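Local coordinates for SPCU (PDB 4AKX), which probably acts as the type III secretion chaperone of the phospholipase toxin ExoU, which it binds in a heterodimeric complex, at residues Q24-V32 with H104-S112; V44-L53 with H111-T121. All blocks are in the same frame, centred on the assembly; numbering follows the deposited sequence.

Contact 1 (Q24-V32 with H104-S112); sequences QPAEGPELV and HDRLREGHS
Arg108 sets out from helix 97-118 with CG beside the backbone N and anti to the carbonyl carbon (chi1 -47°), then bends at chi3 (49°), which swings its guanidinium across to the turn after strand 20-25. There Arg108 NH2 and NH1 both donate hydrogen bonds to Glu27 O, each 3.1 Å long, an end-on grip on one acceptor. The oxygen sits at the edge of the guanidinium, close to its plane, while the donors come to the carbonyl differently, NH2 from above its plane and NH1 only slightly tilted from it. Arginine suits this place, since the acceptor is a loop carbonyl that a long side chain from the helix can meet with two N-H groups. Pro25 CG packs against Arg108 NH1 at 3.6 Å, sliding past the arginine.

The loop joins two antiparallel strands, 20-25 and 31-35, at one edge of the sheet of this chain. The order of elements, helix-strand-strand-strand-helix-strand-strand-helix, is consistent with the class I type III secretion chaperone fold. Pro25 also pairs, through its strand, with a strand of the ExoU chain that extends the sheet, so the turn held by Arg108 borders the toxin interface.

Two histidines each receive an aliphatic group over a ring face. Leu31 CD2 stands almost centrally above the His104 ring, 3.6 Å from its centroid, and Pro29 CB covers the His111 ring in a second CH-pi contact. Beyond these, Leu31 CD1 meets Leu107 CD1 at 3.8 Å, where branched apolar ends fill the space between strand and helix. A water near the plane of the His104 ring is hydrogen-bonded to its NE2, donates to Pro29 O and accepts from Arg108 NH1, tying imidazole, guanidinium and loop together.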
ATOM      1  N   GLN A  24     -20.805  -5.831 -15.470  1.00 66.04           N
ATOM      2  CA  GLN A  24     -21.456  -5.856 -14.169  1.00 66.92           C
ATOM      3  C   GLN A  24     -22.191  -7.185 -13.969  1.00 69.83           C
ATOM      4  O   GLN A  24     -23.230  -7.422 -14.613  1.00 68.48           O
ATOM      5  CB  GLN A  24     -22.461  -4.723 -14.075  1.00 71.19           C
ATOM      6  CG  GLN A  24     -23.206  -4.677 -12.758  1.00 76.51           C
ATOM      7  CD  GLN A  24     -22.271  -4.442 -11.604  1.00 79.01           C
ATOM      8  OE1 GLN A  24     -21.902  -5.377 -10.900  1.00 86.49           O
ATOM      9  NE2 GLN A  24     -21.835  -3.196 -11.434  1.00 80.60           N
ATOM     10  N   PRO A  25     -21.651  -8.061 -13.091  1.00 66.83           N
ATOM     11  CA  PRO A  25     -22.235  -9.355 -12.766  1.00 68.19           C
ATOM     12  C   PRO A  25     -23.419  -9.164 -11.863  1.00 74.58           C
ATOM     13  O   PRO A  25     -23.603  -8.077 -11.319  1.00 74.02           O
ATOM     14  CB  PRO A  25     -21.123 -10.054 -11.980  1.00 65.71           C
ATOM     15  CG  PRO A  25     -19.886  -9.354 -12.373  1.00 65.92           C
ATOM     16  CD  PRO A  25     -20.313  -7.922 -12.510  1.00 63.53           C
ATOM     17  N   ALA A  26     -24.198 -10.227 -11.668  1.00 82.21           N
ATOM     18  CA  ALA A  26     -25.456 -10.136 -10.933  1.00 87.01           C
ATOM     19  C   ALA A  26     -25.257  -9.872  -9.446  1.00 89.44           C
ATOM     20  O   ALA A  26     -26.078  -9.205  -8.816  1.00 90.63           O
ATOM     21  CB  ALA A  26     -26.281 -11.390 -11.148  1.00 95.75           C
ATOM     22  N   GLU A  27     -24.187 -10.432  -8.886  1.00 91.23           N
ATOM     23  CA  GLU A  27     -23.725 -10.065  -7.545  1.00 92.48           C
ATOM     24  C   GLU A  27     -22.351  -9.479  -7.688  1.00 86.43           C
ATOM     25  O   GLU A  27     -21.549  -9.972  -8.485  1.00 88.14           O
ATOM     26  CB  GLU A  27     -23.591 -11.310  -6.666  1.00 99.64           C
ATOM     27  CG  GLU A  27     -24.639 -12.373  -6.919  1.00109.58           C
ATOM     28  CD  GLU A  27     -25.730 -12.342  -5.877  1.00121.68           C
ATOM     29  OE1 GLU A  27     -25.533 -11.652  -4.847  1.00127.90           O
ATOM     30  OE2 GLU A  27     -26.777 -13.009  -6.086  1.00132.00           O
ATOM     31  N   GLY A  28     -22.046  -8.471  -6.882  1.00 84.47           N
ATOM     32  CA  GLY A  28     -20.642  -8.104  -6.614  1.00 75.78           C
ATOM     33  C   GLY A  28     -20.105  -7.017  -7.532  1.00 74.25           C
ATOM     34  O   GLY A  28     -20.848  -6.457  -8.341  1.00 74.63           O
ATOM     35  N   PRO A  29     -18.798  -6.733  -7.437  1.00 73.85           N
ATOM     36  CA  PRO A  29     -18.185  -5.579  -8.103  1.00 69.95           C
ATOM     37  C   PRO A  29     -18.286  -5.576  -9.631  1.00 67.10           C
ATOM     38  O   PRO A  29     -18.206  -6.634 -10.276  1.00 61.66           O
ATOM     39  CB  PRO A  29     -16.712  -5.697  -7.703  1.00 65.82           C
ATOM     40  CG  PRO A  29     -16.515  -7.148  -7.490  1.00 68.48           C
ATOM     41  CD  PRO A  29     -17.773  -7.573  -6.785  1.00 74.74           C
ATOM     42  N   GLU A  30     -18.430  -4.373 -10.189  1.00 64.07           N
ATOM     43  CA  GLU A  30     -18.242  -4.149 -11.607  1.00 64.14           C
ATOM     44  C   GLU A  30     -16.797  -4.470 -11.995  1.00 61.57           C
ATOM     45  O   GLU A  30     -15.890  -4.199 -11.229  1.00 67.00           O
ATOM     46  CB  GLU A  30     -18.544  -2.714 -11.902  1.00 63.29           C
ATOM     47  CG  GLU A  30     -18.071  -2.214 -13.246  1.00 69.35           C
ATOM     48  CD  GLU A  30     -18.841  -0.971 -13.670  1.00 77.82           C
ATOM     49  OE1 GLU A  30     -18.962  -0.035 -12.858  1.00 78.79           O
ATOM     50  OE2 GLU A  30     -19.379  -0.947 -14.795  1.00 84.86           O
ATOM     51  N   LEU A  31     -16.588  -5.057 -13.170  1.00 58.37           N
ATOM     52  CA  LEU A  31     -15.246  -5.338 -13.661  1.00 58.78           C
ATOM     53  C   LEU A  31     -14.878  -4.462 -14.874  1.00 61.70           C
ATOM     54  O   LEU A  31     -15.514  -4.534 -15.908  1.00 68.62           O
ATOM     55  CB  LEU A  31     -15.129  -6.809 -14.024  1.00 61.63           C
ATOM     56  CG  LEU A  31     -13.823  -7.371 -14.595  1.00 59.50           C
ATOM     57  CD1 LEU A  31     -12.675  -7.112 -13.643  1.00 60.08           C
ATOM     58  CD2 LEU A  31     -13.954  -8.858 -14.835  1.00 56.01           C
ATOM     59  N   VAL A  32     -13.875  -3.611 -14.712  1.00 58.81           N
ATOM     60  CA  VAL A  32     -13.424  -2.743 -15.764  1.00 60.70           C
ATOM     61  C   VAL A  32     -12.293  -3.451 -16.482  1.00 66.82           C
ATOM     62  O   VAL A  32     -11.310  -3.870 -15.853  1.00 66.93           O
ATOM     63  CB  VAL A  32     -12.826  -1.445 -15.184  1.00 61.73           C
ATOM     64  CG1 VAL A  32     -12.459  -0.496 -16.307  1.00 64.66           C
ATOM     65  CG2 VAL A  32     -13.782  -0.770 -14.221  1.00 60.88           C
ATOM     66  N   HIS A 104     -10.717 -13.307 -12.228  1.00 60.73           N
ATOM     67  CA  HIS A 104     -11.943 -12.663 -11.846  1.00 59.45           C
ATOM     68  C   HIS A 104     -12.282 -12.966 -10.410  1.00 67.43           C
ATOM     69  O   HIS A 104     -12.534 -12.039  -9.621  1.00 64.07           O
ATOM     70  CB  HIS A 104     -13.061 -13.075 -12.769  1.00 59.97           C
ATOM     71  CG  HIS A 104     -14.261 -12.186 -12.691  1.00 60.23           C
ATOM     72  ND1 HIS A 104     -15.284 -12.284 -13.554  1.00 61.57           N
ATOM     73  CD2 HIS A 104     -14.587 -11.156 -11.805  1.00 60.68           C
ATOM     74  CE1 HIS A 104     -16.221 -11.359 -13.246  1.00 63.55           C
ATOM     75  NE2 HIS A 104     -15.789 -10.665 -12.181  1.00 62.57           N
ATOM     76  N   ASP A 105     -12.249 -14.255 -10.034  1.00 72.27           N
ATOM     77  CA  ASP A 105     -12.627 -14.662  -8.669  1.00 82.49           C
ATOM     78  C   ASP A 105     -11.730 -14.101  -7.580  1.00 79.14           C
ATOM     79  O   ASP A 105     -12.178 -13.853  -6.449  1.00 74.14           O
ATOM     80  CB  ASP A 105     -12.674 -16.176  -8.536  1.00 97.78           C
ATOM     81  CG  ASP A 105     -14.069 -16.726  -8.736  1.00118.48           C
ATOM     82  OD1 ASP A 105     -14.984 -15.938  -9.094  1.00116.24           O
ATOM     83  OD2 ASP A 105     -14.249 -17.950  -8.549  1.00128.49           O
ATOM     84  N   ARG A 106     -10.456 -13.943  -7.912  1.00 74.25           N
ATOM     85  CA  ARG A 106      -9.500 -13.463  -6.953  1.00 72.56           C
ATOM     86  C   ARG A 106      -9.739 -11.996  -6.742  1.00 71.81           C
ATOM     87  O   ARG A 106      -9.678 -11.513  -5.607  1.00 71.20           O
ATOM     88  CB  ARG A 106      -8.084 -13.734  -7.428  1.00 75.50           C
ATOM     89  CG  ARG A 106      -7.628 -15.152  -7.121  1.00 88.40           C
ATOM     90  CD  ARG A 106      -6.738 -15.691  -8.214  1.00 98.49           C
ATOM     91  NE  ARG A 106      -6.198 -17.006  -7.871  1.00115.40           N
ATOM     92  CZ  ARG A 106      -5.241 -17.622  -8.565  1.00120.42           C
ATOM     93  NH1 ARG A 106      -4.713 -17.042  -9.642  1.00124.81           N
ATOM     94  NH2 ARG A 106      -4.799 -18.811  -8.178  1.00121.05           N
ATOM     95  N   LEU A 107     -10.103 -11.297  -7.821  1.00 64.82           N
ATOM     96  CA  LEU A 107     -10.523  -9.916  -7.703  1.00 56.36           C
ATOM     97  C   LEU A 107     -11.768  -9.776  -6.803  1.00 58.15           C
ATOM     98  O   LEU A 107     -11.782  -8.953  -5.901  1.00 61.38           O
ATOM     99  CB  LEU A 107     -10.740  -9.269  -9.076  1.00 53.89           C
ATOM    100  CG  LEU A 107      -9.580  -9.178 -10.076  1.00 54.38           C
ATOM    101  CD1 LEU A 107     -10.063  -8.725 -11.444  1.00 52.58           C
ATOM    102  CD2 LEU A 107      -8.476  -8.250  -9.605  1.00 57.28           C
ATOM    103  N   ARG A 108     -12.791 -10.603  -7.005  1.00 60.21           N
ATOM    104  CA  ARG A 108     -14.004 -10.496  -6.168  1.00 62.02           C
ATOM    105  C   ARG A 108     -13.709 -10.854  -4.696  1.00 67.79           C
ATOM    106  O   ARG A 108     -14.221 -10.223  -3.768  1.00 71.12           O
ATOM    107  CB  ARG A 108     -15.163 -11.323  -6.745  1.00 60.10           C
ATOM    108  CG  ARG A 108     -15.379 -11.125  -8.253  1.00 59.80           C
ATOM    109  CD  ARG A 108     -16.206 -12.229  -8.936  1.00 64.41           C
ATOM    110  NE  ARG A 108     -17.464 -12.566  -8.244  1.00 66.62           N
ATOM    111  CZ  ARG A 108     -18.624 -11.945  -8.447  1.00 69.63           C
ATOM    112  NH1 ARG A 108     -18.709 -10.948  -9.329  1.00 69.20           N
ATOM    113  NH2 ARG A 108     -19.698 -12.303  -7.756  1.00 70.77           N
ATOM    114  N   GLU A 109     -12.817 -11.818  -4.494  1.00 72.89           N
ATOM    115  CA  GLU A 109     -12.425 -12.231  -3.153  1.00 73.80           C
ATOM    116  C   GLU A 109     -11.695 -11.092  -2.456  1.00 69.80           C
ATOM    117  O   GLU A 109     -11.927 -10.817  -1.267  1.00 70.27           O
ATOM    118  CB  GLU A 109     -11.539 -13.468  -3.232  1.00 78.53           C
ATOM    119  CG  GLU A 109     -11.152 -14.054  -1.888  1.00 94.29           C
ATOM    120  CD  GLU A 109     -10.030 -15.088  -1.997  1.00110.29           C
ATOM    121  OE1 GLU A 109      -9.940 -15.779  -3.047  1.00109.38           O
ATOM    122  OE2 GLU A 109      -9.239 -15.212  -1.026  1.00113.80           O
ATOM    123  N   GLY A 110     -10.832 -10.418  -3.214  1.00 61.15           N
ATOM    124  CA  GLY A 110     -10.060  -9.312  -2.691  1.00 58.70           C
ATOM    125  C   GLY A 110     -10.969  -8.159  -2.327  1.00 63.44           C
ATOM    126  O   GLY A 110     -10.804  -7.548  -1.263  1.00 67.40           O
ATOM    127  N   HIS A 111     -11.952  -7.898  -3.196  1.00 58.87           N
ATOM    128  CA  HIS A 111     -12.922  -6.818  -3.029  1.00 56.44           C
ATOM    129  C   HIS A 111     -13.828  -7.042  -1.846  1.00 60.08           C
ATOM    130  O   HIS A 111     -14.123  -6.120  -1.108  1.00 60.64           O
ATOM    131  CB  HIS A 111     -13.738  -6.662  -4.308  1.00 56.55           C
ATOM    132  CG  HIS A 111     -14.711  -5.510  -4.292  1.00 58.61           C
ATOM    133  ND1 HIS A 111     -15.890  -5.553  -3.603  1.00 63.05           N
ATOM    134  CD2 HIS A 111     -14.685  -4.285  -4.959  1.00 54.01           C
ATOM    135  CE1 HIS A 111     -16.550  -4.390  -3.779  1.00 64.24           C
ATOM    136  NE2 HIS A 111     -15.823  -3.618  -4.619  1.00 65.17           N
ATOM    137  N   SER A 112     -14.292  -8.258  -1.634  1.00 62.93           N
ATOM    138  CA  SER A 112     -15.159  -8.457  -0.482  1.00 72.51           C
ATOM    139  C   SER A 112     -14.386  -8.372   0.844  1.00 73.08           C
ATOM    140  O   SER A 112     -14.914  -7.857   1.827  1.00 75.70           O
ATOM    141  CB  SER A 112     -15.975  -9.749  -0.595  1.00 78.27           C
ATOM    142  OG  SER A 112     -15.304 -10.689  -1.424  1.00 84.29           O
TER
HETATM  143  O   HOH W   1     -17.130  -9.108 -10.379  1.00 59.31           O

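Contact 2 (V44-L53 with H111-T121); sequences VELGLVPSGL and HSRLVPLLEPT
In this largely apolar strand-on-helix contact, the end of strand 39-48 and the loop after it lie along the C-terminal part of helix 97-118. The axes of the short segments, strand 44-48 and helix 111-118, are nearly parallel (6°) and approach to 9.0 Å. Leu46 carries the middle. Its CG lies beside the backbone N (chi1 -79°), which directs the two methyl branches toward the helix. Leu46 CD2 lies 3.7 Å from the centroid of the His111 ring, toward its rim, in a CH-pi contact on the face opposite to the one Pro29 covers, holding the ring between the two; it also touches Val115 CG2. Leu46 CD1 crosses to Leu114 CD1 at 4.1 Å; a forked leucine suits a place with neighbours on successive turns. At the edge of the same imidazole, near its plane, lies Glu45 O.

Farther along, Pro50 presents CG to Leu118 CB at 4.0 Å, its compact ring fitting where loop and helix run close. CD2 of Leu118 turns back toward Leu46, whose CB it meets at 4.3 Å. Pro116, having no N-H, fits the kink in the helix. Nearer the C-terminus, Thr121 OG1 is modelled hydrogen-bonded to Leu117 O at 3.1 Å with its CG2 by Leu53 CD2, tentatively, the residue being poorly ordered.

Leu53 and Leu114 also touch Leu61 of helix 55-63, and Ser51 OG is hydrogen-bonded to Asn630 ND2 of an ExoU chain. The last helix thus covers the end of strand 39-48 and the loop leading to helix 55-63, a helix-on-sheet layer consistent with the class I chaperone fold.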
ATOM      1  N   VAL A  44     -10.677  -3.797 -10.442  1.00 53.76           N
ATOM      2  CA  VAL A  44     -11.842  -3.634  -9.600  1.00 53.00           C
ATOM      3  C   VAL A  44     -11.603  -2.446  -8.657  1.00 55.03           C
ATOM      4  O   VAL A  44     -10.492  -2.211  -8.183  1.00 58.59           O
ATOM      5  CB  VAL A  44     -12.171  -4.947  -8.874  1.00 51.78           C
ATOM      6  CG1 VAL A  44     -13.041  -4.712  -7.656  1.00 54.29           C
ATOM      7  CG2 VAL A  44     -12.876  -5.867  -9.836  1.00 55.74           C
ATOM      8  N   GLU A  45     -12.638  -1.658  -8.459  1.00 57.08           N
ATOM      9  CA  GLU A  45     -12.514  -0.393  -7.806  1.00 61.67           C
ATOM     10  C   GLU A  45     -12.954  -0.596  -6.360  1.00 66.31           C
ATOM     11  O   GLU A  45     -13.906  -1.319  -6.092  1.00 75.44           O
ATOM     12  CB  GLU A  45     -13.405   0.618  -8.531  1.00 66.59           C
ATOM     13  CG  GLU A  45     -13.448   2.007  -7.905  1.00 83.07           C
ATOM     14  CD  GLU A  45     -14.730   2.311  -7.113  1.00 93.15           C
ATOM     15  OE1 GLU A  45     -15.767   1.639  -7.309  1.00107.19           O
ATOM     16  OE2 GLU A  45     -14.706   3.256  -6.299  1.00 94.70           O
ATOM     17  N   LEU A  46     -12.253   0.032  -5.427  1.00 64.94           N
ATOM     18  CA  LEU A  46     -12.612  -0.059  -4.035  1.00 62.47           C
ATOM     19  C   LEU A  46     -12.923   1.285  -3.370  1.00 69.87           C
ATOM     20  O   LEU A  46     -13.025   1.349  -2.155  1.00 79.29           O
ATOM     21  CB  LEU A  46     -11.511  -0.778  -3.273  1.00 60.84           C
ATOM     22  CG  LEU A  46     -11.487  -2.311  -3.393  1.00 63.63           C
ATOM     23  CD1 LEU A  46     -10.172  -2.897  -2.895  1.00 59.41           C
ATOM     24  CD2 LEU A  46     -12.658  -2.937  -2.636  1.00 65.79           C
ATOM     25  N   GLY A  47     -13.091   2.353  -4.152  1.00 71.08           N
ATOM     26  CA  GLY A  47     -13.185   3.717  -3.584  1.00 68.01           C
ATOM     27  C   GLY A  47     -11.867   4.473  -3.338  1.00 71.12           C
ATOM     28  O   GLY A  47     -10.769   3.903  -3.360  1.00 71.69           O
ATOM     29  N   LEU A  48     -11.985   5.776  -3.105  1.00 74.30           N
ATOM     30  CA  LEU A  48     -10.831   6.616  -2.787  1.00 66.96           C
ATOM     31  C   LEU A  48     -10.252   6.206  -1.453  1.00 66.26           C
ATOM     32  O   LEU A  48     -10.992   5.956  -0.497  1.00 67.15           O
ATOM     33  CB  LEU A  48     -11.233   8.104  -2.728  1.00 66.88           C
ATOM     34  CG  LEU A  48     -11.713   8.739  -4.035  1.00 67.96           C
ATOM     35  CD1 LEU A  48     -12.055  10.205  -3.886  1.00 72.69           C
ATOM     36  CD2 LEU A  48     -10.685   8.560  -5.141  1.00 71.04           C
ATOM     37  N   VAL A  49      -8.926   6.158  -1.384  1.00 61.56           N
ATOM     38  CA  VAL A  49      -8.254   5.884  -0.140  1.00 58.22           C
ATOM     39  C   VAL A  49      -8.756   6.822   0.952  1.00 65.76           C
ATOM     40  O   VAL A  49      -8.886   8.040   0.750  1.00 66.42           O
ATOM     41  CB  VAL A  49      -6.740   5.994  -0.278  1.00 57.36           C
ATOM     42  CG1 VAL A  49      -6.078   5.728   1.057  1.00 62.89           C
ATOM     43  CG2 VAL A  49      -6.222   4.989  -1.272  1.00 53.04           C
ATOM     44  N   PRO A  50      -9.105   6.251   2.106  1.00 69.59           N
ATOM     45  CA  PRO A  50      -9.623   7.068   3.194  1.00 71.05           C
ATOM     46  C   PRO A  50      -8.493   7.726   3.927  1.00 74.33           C
ATOM     47  O   PRO A  50      -7.363   7.226   3.908  1.00 71.75           O
ATOM     48  CB  PRO A  50     -10.286   6.051   4.124  1.00 71.67           C
ATOM     49  CG  PRO A  50     -10.391   4.792   3.342  1.00 70.71           C
ATOM     50  CD  PRO A  50      -9.279   4.816   2.354  1.00 65.50           C
ATOM     51  N   SER A  51      -8.812   8.861   4.541  1.00 82.50           N
ATOM     52  CA  SER A  51      -7.945   9.571   5.465  1.00 81.75           C
ATOM     53  C   SER A  51      -7.987   8.845   6.798  1.00 80.02           C
ATOM     54  O   SER A  51      -8.973   8.181   7.115  1.00 81.67           O
ATOM     55  CB  SER A  51      -8.483  11.000   5.624  1.00 93.25           C
ATOM     56  OG  SER A  51      -7.855  11.695   6.690  1.00104.17           O
ATOM     57  N   GLY A  52      -6.922   8.966   7.578  1.00 79.72           N
ATOM     58  CA  GLY A  52      -6.872   8.378   8.919  1.00 82.40           C
ATOM     59  C   GLY A  52      -7.035   6.864   9.050  1.00 80.21           C
ATOM     60  O   GLY A  52      -7.673   6.394   9.968  1.00 84.93           O
ATOM     61  N   LEU A  53      -6.455   6.090   8.147  1.00 77.53           N
ATOM     62  CA  LEU A  53      -6.459   4.647   8.331  1.00 77.74           C
ATOM     63  C   LEU A  53      -5.532   4.273   9.491  1.00 76.75           C
ATOM     64  O   LEU A  53      -4.506   4.907   9.677  1.00 84.66           O
ATOM     65  CB  LEU A  53      -6.004   3.942   7.049  1.00 77.59           C
ATOM     66  CG  LEU A  53      -7.024   3.682   5.919  1.00 71.94           C
ATOM     67  CD1 LEU A  53      -6.465   2.644   4.962  1.00 64.90           C
ATOM     68  CD2 LEU A  53      -8.368   3.230   6.448  1.00 67.84           C
ATOM     69  N   HIS A 111     -11.952  -7.898  -3.196  1.00 58.87           N
ATOM     70  CA  HIS A 111     -12.922  -6.818  -3.029  1.00 56.44           C
ATOM     71  C   HIS A 111     -13.828  -7.042  -1.846  1.00 60.08           C
ATOM     72  O   HIS A 111     -14.123  -6.120  -1.108  1.00 60.64           O
ATOM     73  CB  HIS A 111     -13.738  -6.662  -4.308  1.00 56.55           C
ATOM     74  CG  HIS A 111     -14.711  -5.510  -4.292  1.00 58.61           C
ATOM     75  ND1 HIS A 111     -15.890  -5.553  -3.603  1.00 63.05           N
ATOM     76  CD2 HIS A 111     -14.685  -4.285  -4.959  1.00 54.01           C
ATOM     77  CE1 HIS A 111     -16.550  -4.390  -3.779  1.00 64.24           C
ATOM     78  NE2 HIS A 111     -15.823  -3.618  -4.619  1.00 65.17           N
ATOM     79  N   SER A 112     -14.292  -8.258  -1.634  1.00 62.93           N
ATOM     80  CA  SER A 112     -15.159  -8.457  -0.482  1.00 72.51           C
ATOM     81  C   SER A 112     -14.386  -8.372   0.844  1.00 73.08           C
ATOM     82  O   SER A 112     -14.914  -7.857   1.827  1.00 75.70           O
ATOM     83  CB  SER A 112     -15.975  -9.749  -0.595  1.00 78.27           C
ATOM     84  OG  SER A 112     -15.304 -10.689  -1.424  1.00 84.29           O
ATOM     85  N   ARG A 113     -13.144  -8.869   0.856  1.00 66.62           N
ATOM     86  CA  ARG A 113     -12.335  -8.885   2.066  1.00 70.76           C
ATOM     87  C   ARG A 113     -12.052  -7.479   2.545  1.00 75.57           C
ATOM     88  O   ARG A 113     -12.119  -7.185   3.744  1.00 82.12           O
ATOM     89  CB  ARG A 113     -10.996  -9.515   1.785  1.00 72.78           C
ATOM     90  CG  ARG A 113     -10.788 -10.898   2.318  1.00 84.20           C
ATOM     91  CD  ARG A 113      -9.330 -11.260   2.117  1.00 89.75           C
ATOM     92  NE  ARG A 113      -9.169 -12.681   1.833  1.00112.14           N
ATOM     93  CZ  ARG A 113      -8.088 -13.209   1.268  1.00110.37           C
ATOM     94  NH1 ARG A 113      -7.072 -12.421   0.923  1.00100.00           N
ATOM     95  NH2 ARG A 113      -8.029 -14.523   1.043  1.00107.53           N
ATOM     96  N   LEU A 114     -11.680  -6.620   1.601  1.00 72.22           N
ATOM     97  CA  LEU A 114     -11.141  -5.317   1.925  1.00 67.61           C
ATOM     98  C   LEU A 114     -12.248  -4.271   2.065  1.00 71.55           C
ATOM     99  O   LEU A 114     -12.218  -3.409   2.941  1.00 78.59           O
ATOM    100  CB  LEU A 114     -10.136  -4.908   0.864  1.00 63.11           C
ATOM    101  CG  LEU A 114      -8.964  -5.883   0.733  1.00 63.73           C
ATOM    102  CD1 LEU A 114      -8.341  -5.843  -0.644  1.00 66.56           C
ATOM    103  CD2 LEU A 114      -7.907  -5.571   1.755  1.00 66.31           C
ATOM    104  N   VAL A 115     -13.254  -4.371   1.228  1.00 70.87           N
ATOM    105  CA  VAL A 115     -14.249  -3.337   1.165  1.00 69.32           C
ATOM    106  C   VAL A 115     -14.824  -2.956   2.537  1.00 73.50           C
ATOM    107  O   VAL A 115     -15.195  -1.801   2.741  1.00 79.61           O
ATOM    108  CB  VAL A 115     -15.358  -3.700   0.159  1.00 74.63           C
ATOM    109  CG1 VAL A 115     -16.487  -4.502   0.818  1.00 78.57           C
ATOM    110  CG2 VAL A 115     -15.878  -2.451  -0.507  1.00 76.91           C
ATOM    111  N   PRO A 116     -14.919  -3.916   3.487  1.00 74.93           N
ATOM    112  CA  PRO A 116     -15.430  -3.436   4.793  1.00 78.80           C
ATOM    113  C   PRO A 116     -14.374  -2.691   5.642  1.00 83.31           C
ATOM    114  O   PRO A 116     -14.750  -1.950   6.546  1.00 86.45           O
ATOM    115  CB  PRO A 116     -15.878  -4.722   5.507  1.00 76.23           C
ATOM    116  CG  PRO A 116     -15.917  -5.780   4.453  1.00 73.76           C
ATOM    117  CD  PRO A 116     -14.894  -5.388   3.422  1.00 71.74           C
ATOM    118  N   LEU A 117     -13.078  -2.883   5.347  1.00 74.91           N
ATOM    119  CA  LEU A 117     -12.012  -2.171   6.039  1.00 76.47           C
ATOM    120  C   LEU A 117     -11.981  -0.651   5.801  1.00 84.78           C
ATOM    121  O   LEU A 117     -11.398   0.097   6.590  1.00 89.32           O
ATOM    122  CB  LEU A 117     -10.668  -2.720   5.625  1.00 73.00           C
ATOM    123  CG  LEU A 117     -10.429  -4.216   5.657  1.00 73.23           C
ATOM    124  CD1 LEU A 117      -9.069  -4.493   5.014  1.00 66.51           C
ATOM    125  CD2 LEU A 117     -10.480  -4.728   7.085  1.00 75.80           C
ATOM    126  N   LEU A 118     -12.547  -0.197   4.693  1.00 87.84           N
ATOM    127  CA  LEU A 118     -12.498   1.223   4.352  1.00 94.03           C
ATOM    128  C   LEU A 118     -13.739   1.963   4.826  1.00108.05           C
ATOM    129  O   LEU A 118     -13.648   2.935   5.567  1.00121.86           O
ATOM    130  CB  LEU A 118     -12.356   1.399   2.846  1.00 91.48           C
ATOM    131  CG  LEU A 118     -11.137   0.838   2.100  1.00 82.17           C
ATOM    132  CD1 LEU A 118     -10.828  -0.602   2.452  1.00 81.74           C
ATOM    133  CD2 LEU A 118     -11.384   0.950   0.613  1.00 80.58           C
ATOM    134  N   GLU A 119     -14.896   1.491   4.379  1.00121.08           N
ATOM    135  CA  GLU A 119     -16.199   2.053   4.752  1.00143.27           C
ATOM    136  C   GLU A 119     -16.308   2.470   6.229  1.00155.46           C
ATOM    137  O   GLU A 119     -16.531   3.650   6.520  1.00153.22           O
ATOM    138  CB  GLU A 119     -17.300   1.054   4.392  1.00148.25           C
ATOM    139  CG  GLU A 119     -18.715   1.593   4.449  1.00156.37           C
ATOM    140  CD  GLU A 119     -19.740   0.484   4.284  1.00163.03           C
ATOM    141  OE1 GLU A 119     -19.340  -0.632   3.865  1.00164.81           O
ATOM    142  OE2 GLU A 119     -20.936   0.717   4.577  1.00160.40           O
ATOM    143  N   PRO A 120     -16.177   1.499   7.163  1.00178.70           N
ATOM    144  CA  PRO A 120     -16.169   1.764   8.609  1.00193.53           C
ATOM    145  C   PRO A 120     -15.082   2.729   9.084  1.00186.80           C
ATOM    146  O   PRO A 120     -14.985   3.005  10.285  1.00197.46           O
ATOM    147  CB  PRO A 120     -15.942   0.374   9.211  1.00197.59           C
ATOM    148  CG  PRO A 120     -16.653  -0.523   8.264  1.00195.20           C
ATOM    149  CD  PRO A 120     -16.380   0.060   6.891  1.00181.53           C
ATOM    150  N   THR A 121     -14.275   3.230   8.154  1.00173.66           N
ATOM    151  CA  THR A 121     -13.363   4.320   8.468  1.00190.13           C
ATOM    152  C   THR A 121     -13.906   5.639   7.911  1.00196.74           C
ATOM    153  O   THR A 121     -15.051   6.030   8.215  1.00201.48           O
ATOM    154  CB  THR A 121     -11.937   4.054   7.933  1.00187.21           C
ATOM    155  OG1 THR A 121     -11.524   2.726   8.294  1.00182.62           O
ATOM    156  CG2 THR A 121     -10.943   5.065   8.516  1.00179.75           C
TER

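In the fold
Both contacts fix helix 97-118 to the same antiparallel sheet, one after the other along the helix, and they share His111. Contact 1, nearer the centre of the chain, joins the turn between strands 20-25 and 31-35 to the helix, combining arginine-to-carbonyl bonds and a bridging water with leucine packing. Contact 2 lies farther out, where strand 39-48 leaves the sheet, and depends mainly on apolar contacts. Each is partly buried, with exposed residues at its margin. Val44 of contact 2 packs against Pro29, Leu31 and Leu107 of contact 1, making the two continuous, and both have residues that meet ExoU chains.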